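Local atomic coordinates of cytochrome P450 (CYP102L1) (Mycobacterium phage Adler, PDB entry 6N6Q), a protein that binds haem and probably acts as a cytochrome P450 monooxygenase, a phage-encoded member of the CYP102 family whose substrate is not established. Residues 38-41 with 42-46; 134-137 with 138-142; 211-214 with 215-218; 228-231 with 232-236. All blocks are in the same frame, centred on the assembly; numbering follows the deposited sequence.

Contact 1 of 4, residues 38-41 with 42-46; sequences GLTR and EGRRH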
# COMPACT_ATOMS: atom_id res chain seq x y z
N GLY A 38 -3.01 16.57 9.77
CA GLY A 38 -2.74 17.91 10.27
C GLY A 38 -2.25 18.85 9.19
O GLY A 38 -2.61 20.03 9.16
N LEU A 39 -1.43 18.32 8.26
CA LEU A 39 -0.96 19.14 7.15
C LEU A 39 -2.10 19.53 6.22
O LEU A 39 -2.09 20.64 5.67
CB LEU A 39 0.12 18.39 6.37
CG LEU A 39 1.42 18.09 7.12
CD1 LEU A 39 2.36 17.23 6.28
CD2 LEU A 39 2.10 19.39 7.53
N THR A 40 -3.09 18.65 6.05
CA THR A 40 -4.23 18.97 5.20
C THR A 40 -5.04 20.12 5.78
O THR A 40 -5.42 21.05 5.06
CB THR A 40 -5.11 17.73 5.02
OG1 THR A 40 -4.38 16.73 4.30
CG2 THR A 40 -6.38 18.07 4.24
N ARG A 41 -5.31 20.08 7.09
CA ARG A 41 -5.99 21.20 7.73
C ARG A 41 -5.14 22.46 7.67
O ARG A 41 -5.66 23.57 7.46
CB ARG A 41 -6.33 20.85 9.18
CG ARG A 41 -7.22 19.63 9.33
CD ARG A 41 -7.76 19.50 10.74
NE ARG A 41 -8.62 18.33 10.90
CZ ARG A 41 -9.91 18.29 10.55
NH1 ARG A 41 -10.48 19.37 10.02
NH2 ARG A 41 -10.61 17.19 10.72
N GLU A 42 -3.83 22.32 7.84
CA GLU A 42 -2.92 23.45 7.73
C GLU A 42 -2.89 24.01 6.31
O GLU A 42 -2.74 25.22 6.13
CB GLU A 42 -1.52 23.04 8.18
CG GLU A 42 -0.39 23.97 7.77
CD GLU A 42 -0.47 25.33 8.44
OE1 GLU A 42 0.21 26.27 7.97
OE2 GLU A 42 -1.20 25.45 9.45
N GLY A 43 -3.04 23.15 5.31
CA GLY A 43 -2.95 23.59 3.93
C GLY A 43 -4.09 24.47 3.47
O GLY A 43 -3.94 25.20 2.48
N ARG A 44 -5.23 24.43 4.16
CA ARG A 44 -6.39 25.21 3.73
C ARG A 44 -6.26 26.70 4.06
O ARG A 44 -7.06 27.49 3.56
CB ARG A 44 -7.67 24.66 4.35
CG ARG A 44 -8.19 23.42 3.64
CD ARG A 44 -9.59 23.06 4.10
NE ARG A 44 -9.62 22.64 5.50
CZ ARG A 44 -9.47 21.38 5.90
NH1 ARG A 44 -9.28 20.42 5.00
NH2 ARG A 44 -9.51 21.08 7.19
N ARG A 45 -5.28 27.09 4.87
CA ARG A 45 -4.99 28.49 5.11
C ARG A 45 -3.87 29.01 4.21
O ARG A 45 -3.46 30.17 4.35
CB ARG A 45 -4.65 28.73 6.58
CG ARG A 45 -3.21 28.43 6.98
CD ARG A 45 -2.99 28.77 8.45
NE ARG A 45 -1.59 29.06 8.74
CZ ARG A 45 -1.16 29.54 9.91
NH1 ARG A 45 -2.03 29.77 10.89
NH2 ARG A 45 0.13 29.78 10.10
N HIS A 46 -3.38 28.18 3.30
CA HIS A 46 -2.36 28.56 2.32
C HIS A 46 -2.92 28.35 0.91
O HIS A 46 -4.05 27.92 0.72
CB HIS A 46 -1.08 27.75 2.54
CG HIS A 46 -0.43 27.99 3.86
ND1 HIS A 46 0.25 29.16 4.15
CD2 HIS A 46 -0.34 27.22 4.97
CE1 HIS A 46 0.72 29.10 5.39
NE2 HIS A 46 0.38 27.93 5.90
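Glu42 N bonds to Gly38 O at 2.9 Å and Gly43 N to Leu39 O at 2.7 Å, carrying helix 35-43 through these residues. Further bonds are weak: Arg44 N reaches Thr40 O and Arg41 O, and Gly43 N adds a weak one to Thr40 O. A type I turn runs from Gly43 to His46.

Among the charged side chains, Arg41 and Arg44 run side by side in the same direction. Arg41 NH1 comes within 3.4 Å of Arg44 NH2, a pair of donors without a bond, with the guanidinium planes 81° apart. A bend at chi3 (-67°) folds Arg44 back over the helix, where Arg41 CA and Thr40 O lie over one guanidinium face and Thr40 CG2 approaches Arg44 NH1 at 3.8 Å. Glu42 OE1 accepts a hydrogen bond from His46 NE2 at 2.7 Å; it lies in the imidazole plane but is met on its anti side, 35° out of the carboxylate plane. The same oxygen forms a salt bridge with Arg45 NE at 3.4 Å.

Outside these residues, Leu39 packs on Phe32 and Ile54, His46 stacks on Phe50 of strand 49-53, and Thr40 OG1 bonds to His376 and to Val36 O. The carboxylate of Glu42 thus ties the turn back to the helix; its charge would be expected to favour a protonated His46, an effect the neighbouring Arg45 would partly offset.

Contact 2 of 4, residues 134-137 with 138-142; sequences RELI and DAWNT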
# COMPACT_ATOMS: atom_id res chain seq x y z
N ARG A 134 -10.27 -17.63 -0.69
CA ARG A 134 -11.14 -18.71 -0.26
C ARG A 134 -10.82 -19.14 1.17
O ARG A 134 -11.72 -19.41 1.96
CB ARG A 134 -11.02 -19.90 -1.21
CG ARG A 134 -11.91 -21.08 -0.85
CD ARG A 134 -13.37 -20.70 -0.97
NE ARG A 134 -14.28 -21.75 -0.54
CZ ARG A 134 -14.78 -22.69 -1.34
NH1 ARG A 134 -14.44 -22.72 -2.62
NH2 ARG A 134 -15.61 -23.60 -0.85
N GLU A 135 -9.53 -19.19 1.51
CA GLU A 135 -9.13 -19.58 2.86
C GLU A 135 -9.62 -18.59 3.90
O GLU A 135 -9.97 -18.99 5.02
CB GLU A 135 -7.60 -19.73 2.92
CG GLU A 135 -7.06 -20.20 4.25
CD GLU A 135 -5.58 -20.51 4.19
OE1 GLU A 135 -5.15 -21.12 3.19
OE2 GLU A 135 -4.85 -20.14 5.13
N LEU A 136 -9.65 -17.29 3.57
CA LEU A 136 -10.15 -16.31 4.52
C LEU A 136 -11.66 -16.39 4.66
O LEU A 136 -12.19 -16.34 5.78
CB LEU A 136 -9.74 -14.90 4.09
CG LEU A 136 -10.23 -13.81 5.06
CD1 LEU A 136 -9.45 -13.88 6.37
CD2 LEU A 136 -10.14 -12.43 4.44
N ILE A 137 -12.38 -16.52 3.54
CA ILE A 137 -13.84 -16.63 3.59
C ILE A 137 -14.25 -17.84 4.42
O ILE A 137 -15.21 -17.77 5.20
CB ILE A 137 -14.41 -16.69 2.16
CG1 ILE A 137 -14.07 -15.41 1.39
CG2 ILE A 137 -15.91 -16.91 2.20
CD1 ILE A 137 -14.62 -14.15 2.03
N ASP A 138 -13.53 -18.95 4.26
CA ASP A 138 -13.83 -20.14 5.06
C ASP A 138 -13.65 -19.87 6.55
O ASP A 138 -14.47 -20.30 7.37
CB ASP A 138 -12.95 -21.30 4.61
CG ASP A 138 -13.29 -21.79 3.22
OD1 ASP A 138 -14.30 -21.33 2.65
OD2 ASP A 138 -12.53 -22.63 2.68
N ALA A 139 -12.59 -19.15 6.91
CA ALA A 139 -12.39 -18.80 8.32
C ALA A 139 -13.47 -17.84 8.80
O ALA A 139 -13.94 -17.95 9.94
CB ALA A 139 -11.00 -18.20 8.52
N TRP A 140 -13.87 -16.89 7.96
CA TRP A 140 -14.90 -15.94 8.34
C TRP A 140 -16.29 -16.57 8.40
O TRP A 140 -17.20 -15.98 8.99
CB TRP A 140 -14.91 -14.75 7.38
CG TRP A 140 -13.84 -13.74 7.70
CD1 TRP A 140 -12.81 -13.89 8.58
CD2 TRP A 140 -13.70 -12.43 7.14
NE1 TRP A 140 -12.04 -12.75 8.60
CE2 TRP A 140 -12.56 -11.84 7.73
CE3 TRP A 140 -14.43 -11.69 6.20
CZ2 TRP A 140 -12.14 -10.55 7.40
CZ3 TRP A 140 -14.01 -10.41 5.88
CH2 TRP A 140 -12.87 -9.86 6.48
N ASN A 141 -16.47 -17.75 7.81
CA ASN A 141 -17.73 -18.48 7.98
C ASN A 141 -17.95 -18.85 9.44
O ASN A 141 -19.04 -18.65 9.99
CB ASN A 141 -17.74 -19.73 7.10
CG ASN A 141 -17.96 -19.43 5.63
OD1 ASN A 141 -18.55 -18.41 5.28
ND2 ASN A 141 -17.48 -20.32 4.77
N THR A 142 -16.91 -19.38 10.09
CA THR A 142 -17.02 -19.77 11.49
C THR A 142 -17.28 -18.56 12.38
O THR A 142 -18.04 -18.64 13.35
CB THR A 142 -15.76 -20.50 11.93
OG1 THR A 142 -15.46 -21.55 11.01
CG2 THR A 142 -15.94 -21.09 13.32
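Leu136 and Trp140, one turn apart on helix 119-145, meet through a CH-pi contact: Leu136 CD1 stands 4.0 Å from the centroid of the five-membered ring of Trp140, 28° off the ring normal. The leucine reaches this place because CG lies opposite the backbone N (chi1 -180°), which swings the branch along the helix toward the indole. CD1 comes closest to Trp140 NE1, at 3.6 Å, while CD2 lies 4.0 Å from Trp140 CZ2 on the six-membered ring. The indole N-H is used by Glu155 of helix 152-169, a bond that ties down the rotation of the ring.

By its place in the chain and its packing, helix 119-145 corresponds to the P450 D helix, set in the conserved helical core against helices 152-169 (E) and 422-439 (L); Ile137 packs on Ala435, Ile436 and Gln439 of the latter.

Arg134 and Asp138 form an i to i+4 salt bridge on another side of the helix. A bend at chi2 (64°) turns the arginine along the helix, and its NE, rather than a terminal nitrogen, binds Asp138 OD1 at 3.2 Å. The carboxylate oxygen sits at the guanidinium edge, near its plane, and receives the N-H on its syn side, although the two flat groups are almost perpendicular.

One turn on from Ile137, Asn141 N bonds to Ile137 O at 2.9 Å; the side-chain carboxamide lies beside the same oxygen without a hydrogen bond, its OD1 accepting one from Asn469 ND2.

Contact 3 of 4, residues 211-214 with 215-218; sequences GRRR and RLHA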
# COMPACT_ATOMS: atom_id res chain seq x y z
N GLY A 211 22.04 -2.93 25.16
CA GLY A 211 20.81 -3.06 25.90
C GLY A 211 19.92 -4.15 25.32
O GLY A 211 20.21 -4.75 24.29
N ARG A 212 18.82 -4.40 26.02
CA ARG A 212 17.89 -5.44 25.57
C ARG A 212 17.29 -5.10 24.22
O ARG A 212 17.05 -6.01 23.40
CB ARG A 212 16.79 -5.65 26.61
CG ARG A 212 17.29 -6.08 27.98
CD ARG A 212 16.13 -6.41 28.92
NE ARG A 212 15.18 -5.31 29.04
CZ ARG A 212 13.99 -5.28 28.44
NH1 ARG A 212 13.60 -6.30 27.68
NH2 ARG A 212 13.19 -4.23 28.60
N ARG A 213 17.04 -3.82 23.95
CA ARG A 213 16.39 -3.44 22.69
C ARG A 213 17.35 -3.57 21.52
O ARG A 213 17.00 -4.16 20.48
CB ARG A 213 15.85 -2.01 22.80
CG ARG A 213 15.00 -1.56 21.61
CD ARG A 213 13.72 -2.38 21.50
NE ARG A 213 13.86 -3.50 20.58
CZ ARG A 213 13.34 -3.53 19.35
NH1 ARG A 213 13.52 -4.60 18.58
NH2 ARG A 213 12.65 -2.50 18.89
N ARG A 214 18.56 -3.03 21.65
CA ARG A 214 19.56 -3.17 20.58
C ARG A 214 19.92 -4.63 20.36
O ARG A 214 20.13 -5.07 19.22
CB ARG A 214 20.80 -2.34 20.91
CG ARG A 214 22.11 -2.80 20.27
CD ARG A 214 22.12 -2.66 18.74
NE ARG A 214 21.82 -1.30 18.30
CZ ARG A 214 21.92 -0.90 17.03
NH1 ARG A 214 22.32 -1.75 16.09
NH2 ARG A 214 21.63 0.35 16.71
N ARG A 215 19.97 -5.42 21.43
CA ARG A 215 20.28 -6.84 21.28
C ARG A 215 19.12 -7.59 20.62
O ARG A 215 19.35 -8.49 19.81
CB ARG A 215 20.61 -7.45 22.64
CG ARG A 215 21.55 -8.65 22.57
CD ARG A 215 22.20 -8.91 23.92
NE ARG A 215 22.95 -7.75 24.40
CZ ARG A 215 23.73 -7.76 25.48
NH1 ARG A 215 24.38 -6.66 25.84
NH2 ARG A 215 23.86 -8.86 26.20
N LEU A 216 17.88 -7.22 20.96
CA LEU A 216 16.73 -7.83 20.31
C LEU A 216 16.69 -7.47 18.83
O LEU A 216 16.28 -8.29 17.99
CB LEU A 216 15.44 -7.40 21.01
CG LEU A 216 14.12 -7.91 20.43
CD1 LEU A 216 14.08 -9.43 20.43
CD2 LEU A 216 12.94 -7.35 21.22
N HIS A 217 17.11 -6.25 18.48
CA HIS A 217 17.17 -5.85 17.08
C HIS A 217 18.24 -6.63 16.32
O HIS A 217 18.01 -7.07 15.19
CB HIS A 217 17.42 -4.34 16.98
CG HIS A 217 18.27 -3.94 15.82
ND1 HIS A 217 17.78 -3.81 14.54
CD2 HIS A 217 19.59 -3.64 15.76
CE1 HIS A 217 18.76 -3.44 13.73
NE2 HIS A 217 19.87 -3.33 14.45
N ALA A 218 19.41 -6.81 16.93
CA ALA A 218 20.45 -7.61 16.30
C ALA A 218 19.98 -9.04 16.06
O ALA A 218 20.24 -9.62 15.00
CB ALA A 218 21.72 -7.61 17.16
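The guanidinium of Arg214 has His217 CD2 over one face, while Arg214 NH1 lies at the edge of the imidazole, 3.3 Å from His217 CD2. The two planes stand 85° apart, and the side chains run side by side in the same direction. Arg214 NH1 is equally near His217 NE2, but the angle is too poor for a hydrogen bond. Each group is anchored by an acid instead: Arg214 NH2 in a salt bridge to Glu206, His217 ND1 in a hydrogen bond to Glu191, with Tyr194 stacked on the imidazole.

Arg213 doubles back at chi2 (65°) and chi3, which brings its NH1 to 3.8 Å from Leu216 CG, the two side chains crossing at an angle. Arg215 CB comes within 3.2 Å of Gly211 O.

The backbone is regular from its start, with Arg215 N bonded to Gly211 O at 2.9 Å, Leu216 N to Arg212 O at 2.8 Å and His217 N to Arg213 O at 2.9 Å. With Gly211 at the N-cap, these residues make the first two turns of helix 212-237. By order and packing, helices 183-196 and 212-237 match the F and G helices of P450s, a pair that in this family typically forms a lid over the active site.

Contact 4 of 4, residues 228-231 with 232-236; sequences VDKI and IDVRR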
# COMPACT_ATOMS: atom_id res chain seq x y z
N VAL A 228 14.79 -15.35 5.00
CA VAL A 228 14.68 -15.05 3.57
C VAL A 228 15.77 -15.76 2.78
O VAL A 228 15.56 -16.15 1.63
CB VAL A 228 14.69 -13.53 3.32
CG1 VAL A 228 13.44 -12.89 3.89
CG2 VAL A 228 15.94 -12.89 3.89
N ASP A 229 16.95 -15.96 3.38
CA ASP A 229 17.98 -16.75 2.73
C ASP A 229 17.53 -18.20 2.55
O ASP A 229 17.81 -18.82 1.52
CB ASP A 229 19.28 -16.69 3.52
CG ASP A 229 20.01 -15.37 3.37
OD1 ASP A 229 19.81 -14.70 2.33
OD2 ASP A 229 20.77 -15.00 4.28
N LYS A 230 16.83 -18.74 3.55
CA LYS A 230 16.33 -20.11 3.44
C LYS A 230 15.29 -20.22 2.33
O LYS A 230 15.26 -21.22 1.60
CB LYS A 230 15.75 -20.57 4.77
CG LYS A 230 15.43 -22.06 4.83
CD LYS A 230 15.21 -22.53 6.25
CE LYS A 230 15.04 -24.05 6.31
NZ LYS A 230 14.95 -24.55 7.71
N ILE A 231 14.45 -19.20 2.18
CA ILE A 231 13.48 -19.19 1.08
C ILE A 231 14.21 -19.14 -0.26
O ILE A 231 13.77 -19.76 -1.24
CB ILE A 231 12.50 -18.02 1.24
CG1 ILE A 231 11.72 -18.17 2.55
CG2 ILE A 231 11.55 -17.93 0.06
CD1 ILE A 231 10.76 -17.03 2.83
N ILE A 232 15.33 -18.43 -0.32
CA ILE A 232 16.10 -18.35 -1.56
C ILE A 232 16.81 -19.67 -1.83
O ILE A 232 16.80 -20.16 -2.97
CB ILE A 232 17.09 -17.17 -1.49
CG1 ILE A 232 16.34 -15.84 -1.42
CG2 ILE A 232 18.03 -17.20 -2.68
CD1 ILE A 232 17.21 -14.67 -1.03
N ASP A 233 17.41 -20.27 -0.80
CA ASP A 233 18.19 -21.49 -1.00
C ASP A 233 17.30 -22.67 -1.39
O ASP A 233 17.66 -23.46 -2.27
CB ASP A 233 18.99 -21.82 0.25
CG ASP A 233 20.19 -20.92 0.43
OD1 ASP A 233 20.81 -20.55 -0.59
OD2 ASP A 233 20.52 -20.59 1.59
N VAL A 234 16.14 -22.81 -0.74
CA VAL A 234 15.24 -23.92 -1.05
C VAL A 234 14.78 -23.85 -2.50
O VAL A 234 14.72 -24.88 -3.19
CB VAL A 234 14.05 -23.93 -0.07
CG1 VAL A 234 12.99 -24.91 -0.52
CG2 VAL A 234 14.52 -24.28 1.34
N ARG A 235 14.44 -22.65 -2.98
CA ARG A 235 14.00 -22.51 -4.36
C ARG A 235 15.13 -22.80 -5.34
O ARG A 235 14.90 -23.36 -6.42
CB ARG A 235 13.43 -21.11 -4.59
CG ARG A 235 12.99 -20.86 -6.02
CD ARG A 235 11.81 -21.74 -6.39
NE ARG A 235 10.65 -21.43 -5.56
CZ ARG A 235 9.74 -20.51 -5.87
NH1 ARG A 235 9.86 -19.82 -6.99
NH2 ARG A 235 8.71 -20.30 -5.06
N ARG A 236 16.36 -22.41 -4.99
CA ARG A 236 17.50 -22.68 -5.85
C ARG A 236 17.67 -24.17 -6.11
O ARG A 236 18.09 -24.57 -7.20
CB ARG A 236 18.78 -22.10 -5.24
CG ARG A 236 18.89 -20.59 -5.36
CD ARG A 236 20.07 -20.07 -4.56
NE ARG A 236 21.21 -20.98 -4.62
CZ ARG A 236 22.11 -20.97 -5.60
NH1 ARG A 236 22.02 -20.10 -6.59
NH2 ARG A 236 23.12 -21.84 -5.57
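Ile232 folds back onto the preceding turn of the helix, its CG1 3.2 Å and its CD1 3.5 Å from Val228 O. With CG1 beside the backbone N (chi1 -65°), the isoleucine runs back along the helix, and its side chain also packs on Leu252 of helix 247-253 and on Asn265 and Ile268 of helix 265-296. Ile231 joins this buried side by touching Leu248 and Tyr171. Arg235 is buried here too, bent at chi2 and chi3 so that its guanidinium leads away from residues 228-231 to salt bridges with Asp246 and Asp249; the two acids would be expected to stabilise this buried charge.

On the outward side the side chains meet more loosely. Lys230 is extended along its whole length, and its CG lies 4.2 Å from Val234 CG2, both residues being exposed. Asp233 turns its carboxylate back so that OD2 stands 3.2 Å from Asp229 O, two acceptors with no bond between them.

Through both sides runs a regular backbone, with Asp233 N bonded to Asp229 O at 2.8 Å and Val234 N to Lys230 O at 3.0 Å; the bond from Arg235 N to Ile231 O is long and weak. The result is an amphipathic stretch near the carboxyl end of helix 212-237, which by its order in the chain corresponds to the G helix, its apolar side set against helices 247-253 (H) and 265-296 (I), as in P450s.

In the fold
All four contacts join neighbouring turns of one helix, yet their settings differ. Contact 1 is mostly buried and lies on a short helix beside strand 49-53, on the opposite side of the chain's centre from contacts 2 and 4. Contacts 2 and 4 are partly buried, each with an apolar side against other helices and a charged side outward; contact 2 adds a salt bridge and an aromatic ring between its turns, whereas contact 4 has no side-chain bond between them, its isoleucines facing other helices instead. Contact 3 is a surface contact. Contacts 3 and 4 share helix 212-237, their centres about 26 Å apart: the same helix is arginine-rich in contact 3 and has a buried isoleucine side in contact 4.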